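Local atomic coordinates of diaminopimelate decarboxylase (Aquifex aeolicus, PDB entry 2P3E), a protein that probably decarboxylates meso-diaminopimelate to L-lysine with the help of pyridoxal 5'-phosphate, the last step of lysine biosynthesis, and works as a homodimer. Residues F19-S24 with S40-K45. Sequence-based numbering, arbitrary orientation.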
ATOM      1  N   PHE B  19     -26.838   3.715  11.467  1.00 20.85           N
ATOM      2  CA  PHE B  19     -26.364   3.271  12.773  1.00 20.90           C
ATOM      3  C   PHE B  19     -25.651   1.913  12.633  1.00 20.44           C
ATOM      4  O   PHE B  19     -26.010   1.110  11.773  1.00 19.91           O
ATOM      5  CB  PHE B  19     -27.534   3.108  13.760  1.00 21.38           C
ATOM      6  CG  PHE B  19     -28.039   4.407  14.359  1.00 20.49           C
ATOM      7  CD1 PHE B  19     -27.710   4.760  15.656  1.00 21.82           C
ATOM      8  CD2 PHE B  19     -28.859   5.258  13.633  1.00 21.78           C
ATOM      9  CE1 PHE B  19     -28.179   5.960  16.220  1.00 22.06           C
ATOM     10  CE2 PHE B  19     -29.333   6.471  14.182  1.00 21.24           C
ATOM     11  CZ  PHE B  19     -28.990   6.815  15.471  1.00 21.37           C
ATOM     12  N   ILE B  20     -24.681   1.664  13.508  1.00 20.26           N
ATOM     13  CA  ILE B  20     -24.069   0.334  13.659  1.00 20.61           C
ATOM     14  C   ILE B  20     -24.035  -0.011  15.134  1.00 20.44           C
ATOM     15  O   ILE B  20     -23.529   0.766  15.940  1.00 21.41           O
ATOM     16  CB  ILE B  20     -22.630   0.271  13.034  1.00 20.78           C
ATOM     17  CG1 ILE B  20     -22.083  -1.170  13.070  1.00 20.79           C
ATOM     18  CG2 ILE B  20     -21.677   1.278  13.710  1.00 19.80           C
ATOM     19  CD1 ILE B  20     -20.798  -1.357  12.298  1.00 21.97           C
ATOM     20  N   GLU B  21     -24.585  -1.170  15.493  1.00 20.88           N
ATOM     21  CA  GLU B  21     -24.765  -1.555  16.901  1.00 21.36           C
ATOM     22  C   GLU B  21     -25.324  -0.420  17.796  1.00 21.14           C
ATOM     23  O   GLU B  21     -24.836  -0.184  18.911  1.00 21.76           O
ATOM     24  CB  GLU B  21     -23.460  -2.129  17.493  1.00 21.64           C
ATOM     25  CG  GLU B  21     -23.059  -3.467  16.881  1.00 22.03           C
ATOM     26  CD  GLU B  21     -22.351  -4.364  17.860  1.00 21.89           C
ATOM     27  OE1 GLU B  21     -22.805  -4.449  19.025  1.00 21.81           O
ATOM     28  OE2 GLU B  21     -21.342  -4.989  17.465  1.00 21.37           O
ATOM     29  N   GLY B  22     -26.335   0.279  17.294  1.00 21.09           N
ATOM     30  CA  GLY B  22     -26.992   1.360  18.041  1.00 20.74           C
ATOM     31  C   GLY B  22     -26.170   2.632  18.193  1.00 21.04           C
ATOM     32  O   GLY B  22     -26.471   3.465  19.049  1.00 20.95           O
ATOM     33  N   VAL B  23     -25.100   2.772  17.398  1.00 20.53           N
ATOM     34  CA  VAL B  23     -24.289   3.989  17.418  1.00 19.66           C
ATOM     35  C   VAL B  23     -24.338   4.668  16.047  1.00 19.37           C
ATOM     36  O   VAL B  23     -24.102   4.035  15.018  1.00 19.00           O
ATOM     37  CB  VAL B  23     -22.810   3.730  17.848  1.00 20.30           C
ATOM     38  CG1 VAL B  23     -22.024   5.046  17.911  1.00 19.39           C
ATOM     39  CG2 VAL B  23     -22.747   3.027  19.193  1.00 19.15           C
ATOM     40  N   SER B  24     -24.657   5.959  16.050  1.00 18.58           N
ATOM     41  CA  SER B  24     -24.808   6.740  14.825  1.00 18.58           C
ATOM     42  C   SER B  24     -23.432   6.904  14.173  1.00 17.84           C
ATOM     43  O   SER B  24     -22.489   7.319  14.828  1.00 16.90           O
ATOM     44  CB  SER B  24     -25.378   8.119  15.180  1.00 18.19           C
ATOM     45  OG  SER B  24     -25.133   9.051  14.162  1.00 21.12           O
ATOM     46  N   SER B  40     -17.796  -3.633  14.190  1.00 14.47           N
ATOM     47  CA  SER B  40     -18.836  -4.209  15.054  1.00 14.85           C
ATOM     48  C   SER B  40     -18.261  -5.361  15.861  1.00 15.22           C
ATOM     49  O   SER B  40     -17.891  -6.405  15.316  1.00 14.77           O
ATOM     50  CB  SER B  40     -20.033  -4.687  14.216  1.00 15.62           C
ATOM     51  OG  SER B  40     -20.860  -5.599  14.952  1.00 17.85           O
ATOM     52  N   SER B  41     -18.222  -5.178  17.182  1.00 15.22           N
ATOM     53  CA  SER B  41     -17.742  -6.205  18.083  1.00 16.10           C
ATOM     54  C   SER B  41     -18.581  -7.485  17.982  1.00 16.23           C
ATOM     55  O   SER B  41     -18.029  -8.594  17.870  1.00 15.91           O
ATOM     56  CB  SER B  41     -17.743  -5.673  19.525  1.00 15.96           C
ATOM     57  OG  SER B  41     -17.191  -6.618  20.411  1.00 16.41           O
ATOM     58  N   ASN B  42     -19.907  -7.333  18.009  1.00 16.65           N
ATOM     59  CA  ASN B  42     -20.788  -8.498  18.016  1.00 17.26           C
ATOM     60  C   ASN B  42     -20.810  -9.236  16.691  1.00 16.99           C
ATOM     61  O   ASN B  42     -21.023 -10.448  16.670  1.00 16.42           O
ATOM     62  CB  ASN B  42     -22.206  -8.146  18.483  1.00 17.97           C
ATOM     63  CG  ASN B  42     -22.295  -8.041  19.987  1.00 19.46           C
ATOM     64  OD1 ASN B  42     -22.054  -9.019  20.699  1.00 21.64           O
ATOM     65  ND2 ASN B  42     -22.587  -6.833  20.489  1.00 21.78           N
ATOM     66  N   PHE B  43     -20.600  -8.514  15.588  1.00 16.16           N
ATOM     67  CA  PHE B  43     -20.433  -9.188  14.292  1.00 15.97           C
ATOM     68  C   PHE B  43     -19.228 -10.122  14.298  1.00 15.41           C
ATOM     69  O   PHE B  43     -19.337 -11.286  13.872  1.00 15.41           O
ATOM     70  CB  PHE B  43     -20.331  -8.196  13.124  1.00 15.76           C
ATOM     71  CG  PHE B  43     -20.330  -8.856  11.757  1.00 17.67           C
ATOM     72  CD1 PHE B  43     -21.529  -9.095  11.082  1.00 18.35           C
ATOM     73  CD2 PHE B  43     -19.133  -9.259  11.154  1.00 18.66           C
ATOM     74  CE1 PHE B  43     -21.536  -9.705   9.829  1.00 18.99           C
ATOM     75  CE2 PHE B  43     -19.129  -9.854   9.884  1.00 17.55           C
ATOM     76  CZ  PHE B  43     -20.342 -10.078   9.227  1.00 17.49           C
ATOM     77  N   ILE B  44     -18.080  -9.614  14.753  1.00 15.14           N
ATOM     78  CA  ILE B  44     -16.845 -10.404  14.817  1.00 15.15           C
ATOM     79  C   ILE B  44     -17.054 -11.672  15.656  1.00 16.17           C
ATOM     80  O   ILE B  44     -16.730 -12.786  15.208  1.00 15.57           O
ATOM     81  CB  ILE B  44     -15.655  -9.577  15.364  1.00 15.14           C
ATOM     82  CG1 ILE B  44     -15.303  -8.422  14.405  1.00 15.28           C
ATOM     83  CG2 ILE B  44     -14.425 -10.458  15.551  1.00 14.06           C
ATOM     84  CD1 ILE B  44     -14.398  -7.356  15.017  1.00 15.22           C
ATOM     85  N   LYS B  45     -17.584 -11.492  16.873  1.00 16.11           N
ATOM     86  CA  LYS B  45     -17.826 -12.598  17.805  1.00 17.45           C
ATOM     87  C   LYS B  45     -18.753 -13.645  17.194  1.00 17.29           C
ATOM     88  O   LYS B  45     -18.495 -14.842  17.325  1.00 17.99           O
ATOM     89  CB  LYS B  45     -18.407 -12.096  19.150  1.00 17.42           C
ATOM     90  CG  LYS B  45     -17.470 -11.224  19.998  0.70 18.71           C
ATOM     91  CD  LYS B  45     -18.241 -10.521  21.140  0.70 21.19           C
ATOM     92  CE  LYS B  45     -17.306  -9.780  22.100  1.00 25.29           C
ATOM     93  NZ  LYS B  45     -18.050  -9.362  23.335  1.00 27.90           N
TER
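The carboxylate of E21, at the tip of a tight beta turn, reaches across to S40 and N42 and docks on the first turn of helix 41-54. From CB, the E21 chain sets off with CG anti to the carbonyl carbon (chi1 -67°). CG passes S40 OG at 3.6 Å, and a bend at chi2 then brings CD level with the N-cap serine. Of the two oxygens, OE2 enters the helix end. It accepts from S40 OG at 2.6 Å on its anti side and from the backbone N of N42 at 2.8 Å on its syn side, each donor somewhat tilted out of the carboxylate plane. OE1 takes the amide of N42, whose ND2 lies 2.8 Å away and delivers a nearly straight bond (165°). The E21 and N42 side chains cross at about a right angle, their planar ends 41° apart. A second bond to OE1, from N398 N, further fixes the carboxylate.

S40 is a true N-cap: while its O-H donates to E21 OE2, OG accepts from F43 N at 3.0 Å. Serine suits the place because one short hydroxyl can do both, asparagine because ND2 adds a side-chain donor for OE1, and glutamate because its two oxygens can accept from all three donors. The negative carboxylate at the helix N-terminus should also interact favourably with the helix dipole. Beside these polar bonds, I20 CD1 rests on S40 CB at 3.9 Å, adding a small apolar contact.

I20 to V23 form a type I' turn, with E21 and G22 both at positive phi; G22, lacking CB, adopts this backbone easily. The arrangement is a type I' beta-hairpin whose turn glutamate binds the serine N-cap and first turn of a helix, here joining the N-terminal three-stranded sheet to helix 41-54 of the pyridoxal-binding, TIM-barrel part of the chain.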